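PDB 3HMZ: flavin reductase domain protein, FMN-binding from Shewanella baltica, which binds flavin mononucleotide and, as a flavin reductase-like member of the flavoredoxin family, probably acts as an NAD(P)-dependent oxidoreductase. Local coordinates for the interface of chains A and B. Residues are numbered along the deposited sequence; one frame, centred on the assembly and turned at random. Chains: chain A/B, Flavin reductase domain protein, FMN-binding.

Contact 1: the interface of chains A and B. Residues chain A 90-91, 94, 187; chain B 197-199.
The backbone of A:Gly187 meets that of B:Ala198 between the two chains of the deposited assembly, probably the biological dimer: the amide N of B:Ala198, just past the end of strand 188-197, donates to the carbonyl O of A:Gly187 at 2.8 Å, with 169° at the hydrogen. The next amide of the same tail, B:Asp199 N, is also taken, this time by a side chain, and gives a nearly straight bond to the amide oxygen OE1 of A:Gln91 at 2.8 Å. Two anchored N-H groups in succession thus fasten the last residues of chain B to helix 90-96 and a neighbouring loop of chain A. A:Gln91 suits its place because its amide both accepts and donates. Its chain bends at chi2 (-45°), laying the amide flat against the carboxylate of B:Asp199; the two planes lie 6° apart, stacked, with CD of A:Gln91 3.4 Å from OD2 of B:Asp199. The other end of the amide, NE2, reaches a water that also bonds the carbonyl O of B:Asn197, so the glutamine holds B:Asp199 directly and B:Asn197 through water. B:Ala198, between those two residues, packs its methyl CB on CB of A:His94 at 3.6 Å, small enough for the imidazole to come close. The isobutyl of A:Leu90 adds apolar cover, CG lying 4.1 Å from CA of B:Ala198. The water at NE2 also bonds OD1 of the B:Asp199 carboxylate at 2.8 Å.

Contact 2: the interface of chains A and B. Residues chain A 23, 27, 51-55; chain B 48-50, 63.
The indole NE1 of B:Trp49 donates to OD1 of A:Asn27 at 2.7 Å, in a bond that is almost straight at the hydrogen. In this flavin reductase-like protein of the flavoredoxin family B:Trp49 is also an FMN-binding residue, as are B:Ala48 and B:Val63, so the cofactor site and the subunit contact share residues. OD1 lies in the plane of the indole, whereas the amide of A:Asn27 is turned 69° from it; an asparagine offers a carbonyl on a short stem, apt for an N-H at a ring edge. B:Trp49 holds CG anti to its carbonyl carbon (chi1 -60°), which sends the broad ring into chain A, against strand 50-55. The methyl CB of A:Ala52 sits over the face of the five-membered ring, 3.6 Å from its centroid, small enough to let the indole lie close to the strand. Beyond it, the far corner CH2 of the indole points into the face of A:Phe55, over the ring centre, 3.5 Å from CZ. The phenyl turns its CD1 edge onto the face of A:Tyr23, whose CD2 meets the indole rim. Near the root of the indole, SG of A:Cys51 packs on CA of B:Trp49 at 3.5 Å. A branch of A:Leu53, CD1, touches CG2 of B:Val63 at 3.7 Å. Water joins the carbonyl oxygens of A:Asn27 and B:Ala48.

Contact 3: the interface of chains A and B. Residues chain A 182, 189-193; chain B 192-195.
A:Ala191 pairs with the partner strand through both of its backbone polar groups. Its N donates to the carbonyl O of B:Glu194 at 2.8 Å, and its O accepts from N of B:Gly193 at 2.8 Å, the latter more bent, with 128° at the hydrogen. Where the strands cross near the two-fold axis both copies bring a glycine, and with no side chain in the way the CA atoms of A:Gly193 and B:Gly193 come to 3.7 Å. A water links N of B:Glu194 with the carbonyl O of A:Ile192. Side chains pack around this ladder. A:Tyr190 has CG anti to its carbonyl carbon (chi1 -69°), which lays its ring alongside the partner strand: CD1 runs 3.8 Å from CA of B:Ser195 and 3.3 Å from the carbonyl O of B:Gly193, and CB rests on CG1 of B:Ile192 at 3.6 Å. An alanine here would keep the CB contact but would probably leave B:Ser195 and the backbone of B:Gly193 without their aromatic cover, opening a gap beside the strand. The branched B:Ile192 crosses A:Tyr190 at about a right angle and, from its tip CD1, also reaches CB of A:His182 at 3.9 Å. That histidine, on strand 181-185, has the carbonyl O of A:Tyr190 at its ring edge. Strand 188-197, the last of this FMN-binding split-barrel chain, thus reaches over to pair antiparallel with its twin, A:Ile192 bridging with B:Ile192 and A:Tyr190 with B:Ser195.

Contact 1: the interface of chains A and B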
loop_
_atom_site.group_PDB
_atom_site.type_symbol
_atom_site.label_atom_id
_atom_site.label_comp_id
_atom_site.label_asym_id
_atom_site.label_seq_id
_atom_site.Cartn_x
_atom_site.Cartn_y
_atom_site.Cartn_z
ATOM N N LEU A 90 -7.305 15.597 -6.533
ATOM C CA LEU A 90 -8.194 14.484 -6.888
ATOM C C LEU A 90 -8.370 14.354 -8.425
ATOM O O LEU A 90 -8.142 13.283 -8.999
ATOM C CB LEU A 90 -9.584 14.689 -6.266
ATOM C CG LEU A 90 -10.693 13.724 -6.653
ATOM C CD1 LEU A 90 -10.351 12.337 -6.228
ATOM C CD2 LEU A 90 -11.980 14.200 -5.994
ATOM N N GLN A 91 -8.707 15.463 -9.089
ATOM C CA GLN A 91 -8.949 15.409 -10.545
ATOM C C GLN A 91 -7.648 15.118 -11.281
ATOM O O GLN A 91 -7.625 14.289 -12.186
ATOM C CB GLN A 91 -9.561 16.698 -11.122
ATOM C CG GLN A 91 -10.746 17.301 -10.419
ATOM C CD GLN A 91 -11.841 16.356 -10.005
ATOM O OE1 GLN A 91 -12.175 15.426 -10.721
ATOM N NE2 GLN A 91 -12.495 16.666 -8.863
ATOM N N HIS A 94 -6.746 11.350 -10.961
ATOM C CA HIS A 94 -7.566 10.502 -11.800
ATOM C C HIS A 94 -7.261 10.701 -13.284
ATOM O O HIS A 94 -7.176 9.734 -14.035
ATOM C CB HIS A 94 -9.039 10.752 -11.497
ATOM C CG HIS A 94 -9.932 9.725 -12.109
ATOM N ND1 HIS A 94 -10.626 10.000 -13.249
ATOM C CD2 HIS A 94 -10.129 8.409 -11.844
ATOM C CE1 HIS A 94 -11.307 8.923 -13.617
ATOM N NE2 HIS A 94 -11.032 7.942 -12.774
ATOM N N GLY A 187 -13.828 6.353 -10.336
ATOM C CA GLY A 187 -13.311 7.656 -9.911
ATOM C C GLY A 187 -13.289 7.798 -8.401
ATOM O O GLY A 187 -13.067 8.898 -7.903
ATOM N N ASN B 197 -15.093 11.368 -5.117
ATOM C CA ASN B 197 -15.327 10.887 -6.474
ATOM C C ASN B 197 -14.812 11.926 -7.463
ATOM O O ASN B 197 -15.261 13.086 -7.390
ATOM C CB ASN B 197 -16.823 10.699 -6.676
ATOM C CG ASN B 197 -17.348 9.548 -5.895
ATOM O OD1 ASN B 197 -17.172 8.387 -6.257
ATOM N ND2 ASN B 197 -18.047 9.861 -4.836
ATOM N N ALA B 198 -13.902 11.538 -8.354
ATOM C CA ALA B 198 -13.388 12.408 -9.387
ATOM C C ALA B 198 -14.513 12.672 -10.403
ATOM O O ALA B 198 -15.453 11.872 -10.516
ATOM C CB ALA B 198 -12.137 11.801 -10.047
ATOM N N ASP B 199 -14.424 13.831 -11.056
ATOM C CA ASP B 199 -15.429 14.264 -12.055
ATOM C C ASP B 199 -15.389 13.380 -13.283
ATOM O O ASP B 199 -14.343 12.813 -13.644
ATOM C CB ASP B 199 -15.211 15.726 -12.505
ATOM C CG ASP B 199 -15.328 16.735 -11.368
ATOM O OD1 ASP B 199 -16.142 16.543 -10.438
ATOM O OD2 ASP B 199 -14.596 17.754 -11.418
ATOM O OXT ASP B 199 -16.442 13.236 -13.931
HETATM O O HOH W 1 -14.903 15.688 -8.113
#

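Contact 2: the interface of chains A and B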
loop_
_atom_site.group_PDB
_atom_site.type_symbol
_atom_site.label_atom_id
_atom_site.label_comp_id
_atom_site.label_asym_id
_atom_site.label_seq_id
_atom_site.Cartn_x
_atom_site.Cartn_y
_atom_site.Cartn_z
ATOM N N TYR A 23 10.582 5.968 4.354
ATOM C CA TYR A 23 9.542 4.904 4.218
ATOM C C TYR A 23 8.197 5.339 4.832
ATOM O O TYR A 23 7.127 4.910 4.377
ATOM C CB TYR A 23 9.985 3.576 4.844
ATOM C CG TYR A 23 9.925 3.583 6.345
ATOM C CD1 TYR A 23 10.949 4.134 7.128
ATOM C CD2 TYR A 23 8.814 3.086 7.001
ATOM C CE1 TYR A 23 10.844 4.202 8.507
ATOM C CE2 TYR A 23 8.711 3.144 8.374
ATOM C CZ TYR A 23 9.732 3.685 9.131
ATOM O OH TYR A 23 9.614 3.759 10.501
ATOM N N ASN A 27 3.917 4.673 4.266
ATOM C CA ASN A 27 3.534 3.566 5.152
ATOM C C ASN A 27 2.033 3.335 5.272
ATOM O O ASN A 27 1.595 2.189 5.396
ATOM C CB ASN A 27 4.193 3.721 6.516
ATOM C CG ASN A 27 4.923 2.487 6.964
ATOM O OD1 ASN A 27 5.413 1.726 6.155
ATOM N ND2 ASN A 27 5.066 2.334 8.264
ATOM N N CYS A 51 4.572 0.396 -2.952
ATOM C CA CYS A 51 4.700 -0.006 -1.544
ATOM C C CYS A 51 6.149 0.085 -1.083
ATOM O O CYS A 51 7.075 -0.239 -1.849
ATOM C CB CYS A 51 4.179 -1.441 -1.388
ATOM S SG CYS A 51 3.992 -2.007 0.286
ATOM N N ALA A 52 6.353 0.508 0.163
ATOM C CA ALA A 52 7.669 0.457 0.770
ATOM C C ALA A 52 8.195 -0.991 0.740
ATOM O O ALA A 52 7.435 -1.965 0.790
ATOM C CB ALA A 52 7.632 0.984 2.195
ATOM N N LEU A 53 9.507 -1.095 0.625
ATOM C CA LEU A 53 10.215 -2.392 0.556
ATOM C C LEU A 53 11.318 -2.532 1.599
ATOM O O LEU A 53 11.593 -3.668 2.038
ATOM C CB LEU A 53 10.777 -2.622 -0.852
ATOM C CG LEU A 53 11.598 -3.886 -1.104
ATOM C CD1 LEU A 53 10.718 -5.085 -0.815
ATOM C CD2 LEU A 53 12.150 -3.875 -2.568
ATOM N N ASP A 54 11.983 -1.437 1.966
ATOM C CA ASP A 54 12.994 -1.478 3.015
ATOM C C ASP A 54 13.115 -0.100 3.677
ATOM O O ASP A 54 12.705 0.921 3.120
ATOM C CB ASP A 54 14.333 -1.972 2.429
ATOM C CG ASP A 54 15.265 -2.574 3.489
ATOM O OD1 ASP A 54 14.980 -2.519 4.719
ATOM O OD2 ASP A 54 16.325 -3.081 3.063
ATOM N N PHE A 55 13.688 -0.103 4.870
ATOM C CA PHE A 55 13.859 1.084 5.698
ATOM C C PHE A 55 15.146 1.863 5.482
ATOM O O PHE A 55 15.119 3.067 5.362
ATOM C CB PHE A 55 13.919 0.709 7.216
ATOM C CG PHE A 55 12.778 -0.065 7.706
ATOM C CD1 PHE A 55 11.604 0.579 8.067
ATOM C CD2 PHE A 55 12.867 -1.441 7.845
ATOM C CE1 PHE A 55 10.529 -0.124 8.583
ATOM C CE2 PHE A 55 11.786 -2.173 8.326
ATOM C CZ PHE A 55 10.620 -1.512 8.720
ATOM N N ALA B 48 2.413 -3.840 7.231
ATOM C CA ALA B 48 2.062 -2.666 6.440
ATOM C C ALA B 48 2.451 -2.840 4.971
ATOM O O ALA B 48 1.820 -2.249 4.086
ATOM C CB ALA B 48 2.737 -1.420 6.985
ATOM N N TRP B 49 3.494 -3.648 4.700
ATOM C CA TRP B 49 4.074 -3.719 3.345
ATOM C C TRP B 49 3.505 -4.850 2.517
ATOM O O TRP B 49 4.207 -5.738 2.076
ATOM C CB TRP B 49 5.592 -3.723 3.419
ATOM C CG TRP B 49 6.172 -2.518 4.070
ATOM C CD1 TRP B 49 5.524 -1.370 4.434
ATOM C CD2 TRP B 49 7.544 -2.303 4.382
ATOM N NE1 TRP B 49 6.405 -0.459 5.017
ATOM C CE2 TRP B 49 7.654 -1.009 4.978
ATOM C CE3 TRP B 49 8.710 -3.077 4.221
ATOM C CZ2 TRP B 49 8.863 -0.509 5.418
ATOM C CZ3 TRP B 49 9.904 -2.566 4.669
ATOM C CH2 TRP B 49 9.974 -1.298 5.255
ATOM N N CYS B 50 2.200 -4.786 2.310
ATOM C CA CYS B 50 1.430 -5.733 1.527
ATOM C C CYS B 50 0.717 -4.925 0.453
ATOM O O CYS B 50 0.102 -3.937 0.767
ATOM C CB CYS B 50 0.420 -6.462 2.403
ATOM S SG CYS B 50 -0.583 -7.639 1.443
ATOM N N VAL B 63 6.126 -8.113 2.163
ATOM C CA VAL B 63 7.499 -8.091 2.637
ATOM C C VAL B 63 7.505 -8.718 4.018
ATOM O O VAL B 63 6.799 -8.258 4.926
ATOM C CB VAL B 63 8.069 -6.677 2.656
ATOM C CG1 VAL B 63 9.531 -6.738 3.036
ATOM C CG2 VAL B 63 7.876 -6.001 1.285
HETATM O O HOH W 2 2.435 0.370 3.539
#

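Contact 3: the interface of chains A and B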
loop_
_atom_site.group_PDB
_atom_site.type_symbol
_atom_site.label_atom_id
_atom_site.label_comp_id
_atom_site.label_asym_id
_atom_site.label_seq_id
_atom_site.Cartn_x
_atom_site.Cartn_y
_atom_site.Cartn_z
ATOM N N HIS A 182 -6.474 7.454 -1.488
ATOM C CA HIS A 182 -6.371 5.988 -1.420
ATOM C C HIS A 182 -7.423 5.423 -2.354
ATOM O O HIS A 182 -8.601 5.428 -2.053
ATOM C CB HIS A 182 -6.519 5.533 0.038
ATOM C CG HIS A 182 -5.509 6.149 0.963
ATOM N ND1 HIS A 182 -4.443 5.440 1.473
ATOM C CD2 HIS A 182 -5.340 7.428 1.383
ATOM C CE1 HIS A 182 -3.691 6.256 2.200
ATOM N NE2 HIS A 182 -4.196 7.474 2.127
ATOM N N PHE A 189 -12.120 7.321 -4.516
ATOM C CA PHE A 189 -11.009 7.291 -3.586
ATOM C C PHE A 189 -11.515 7.572 -2.183
ATOM O O PHE A 189 -12.585 8.135 -1.984
ATOM C CB PHE A 189 -10.023 8.436 -3.876
ATOM C CG PHE A 189 -9.383 8.430 -5.256
ATOM C CD1 PHE A 189 -10.100 8.856 -6.388
ATOM C CD2 PHE A 189 -8.034 8.127 -5.414
ATOM C CE1 PHE A 189 -9.520 8.878 -7.646
ATOM C CE2 PHE A 189 -7.423 8.180 -6.695
ATOM C CZ PHE A 189 -8.164 8.574 -7.793
ATOM N N TYR A 190 -10.737 7.150 -1.212
ATOM C CA TYR A 190 -10.905 7.595 0.165
ATOM C C TYR A 190 -9.713 8.461 0.533
ATOM O O TYR A 190 -8.570 8.163 0.178
ATOM C CB TYR A 190 -10.978 6.448 1.152
ATOM C CG TYR A 190 -12.200 5.642 1.038
ATOM C CD1 TYR A 190 -13.380 6.075 1.586
ATOM C CD2 TYR A 190 -12.178 4.416 0.396
ATOM C CE1 TYR A 190 -14.567 5.313 1.454
ATOM C CE2 TYR A 190 -13.313 3.639 0.282
ATOM C CZ TYR A 190 -14.510 4.089 0.812
ATOM O OH TYR A 190 -15.653 3.314 0.714
ATOM N N ALA A 191 -9.989 9.550 1.234
ATOM C CA ALA A 191 -8.943 10.342 1.865
ATOM C C ALA A 191 -8.523 9.638 3.144
ATOM O O ALA A 191 -9.318 8.921 3.769
ATOM C CB ALA A 191 -9.450 11.762 2.187
ATOM N N ILE A 192 -7.281 9.848 3.575
ATOM C CA ILE A 192 -6.857 9.331 4.855
ATOM C C ILE A 192 -7.699 10.050 5.938
ATOM O O ILE A 192 -8.105 11.211 5.770
ATOM C CB ILE A 192 -5.332 9.552 5.039
ATOM C CG1 ILE A 192 -4.740 8.631 6.115
ATOM C CG2 ILE A 192 -4.971 11.033 5.275
ATOM C CD1 ILE A 192 -4.987 7.103 5.858
ATOM N N GLY A 193 -7.914 9.350 7.048
ATOM C CA GLY A 193 -8.758 9.816 8.120
ATOM C C GLY A 193 -8.121 10.048 9.464
ATOM O O GLY A 193 -7.021 10.560 9.552
ATOM N N ILE B 192 -8.928 4.919 7.672
ATOM C CA ILE B 192 -9.346 5.431 6.388
ATOM C C ILE B 192 -10.450 6.484 6.655
ATOM O O ILE B 192 -11.209 6.386 7.632
ATOM C CB ILE B 192 -9.836 4.267 5.486
ATOM C CG1 ILE B 192 -9.836 4.649 3.999
ATOM C CG2 ILE B 192 -11.194 3.694 5.942
ATOM C CD1 ILE B 192 -8.444 5.133 3.462
ATOM N N GLY B 193 -10.535 7.458 5.754
ATOM C CA GLY B 193 -11.433 8.579 5.890
ATOM C C GLY B 193 -12.508 8.746 4.850
ATOM O O GLY B 193 -13.113 7.782 4.419
ATOM N N GLU B 194 -12.750 10.001 4.496
ATOM C CA GLU B 194 -13.852 10.439 3.656
ATOM C C GLU B 194 -13.756 9.971 2.198
ATOM O O GLU B 194 -12.685 10.001 1.605
ATOM C CB GLU B 194 -13.848 11.989 3.699
ATOM C CG GLU B 194 -14.939 12.682 2.966
ATOM C CD GLU B 194 -14.925 14.207 3.157
ATOM O OE1 GLU B 194 -13.951 14.756 3.761
ATOM O OE2 GLU B 194 -15.932 14.846 2.683
ATOM N N SER B 195 -14.910 9.618 1.616
ATOM C CA SER B 195 -14.999 9.241 0.234
ATOM C C SER B 195 -15.030 10.483 -0.655
ATOM O O SER B 195 -15.726 11.455 -0.356
ATOM C CB SER B 195 -16.264 8.453 -0.035
ATOM O OG SER B 195 -16.189 7.892 -1.351
HETATM O O HOH W 3 -10.771 12.037 5.595
#

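Contact 1 and contact 3 lie about 13 Å apart, measured between the centres of their C-alpha atoms, and are joined by one element: strand 188-197 of chain B crosses the two-fold axis in contact 3 and carries its C-terminal tail onto chain A in contact 1, where A:Gly187 directly precedes the same strand of chain A. Contact 2 stands apart, about 20 Å from contact 3 and 26 Å from contact 1, and draws on strand 50-55 and residues of the FMN site. By symmetry each chain lays its tail on the other. Together the contacts suggest a dimer that also shapes the cofactor sites.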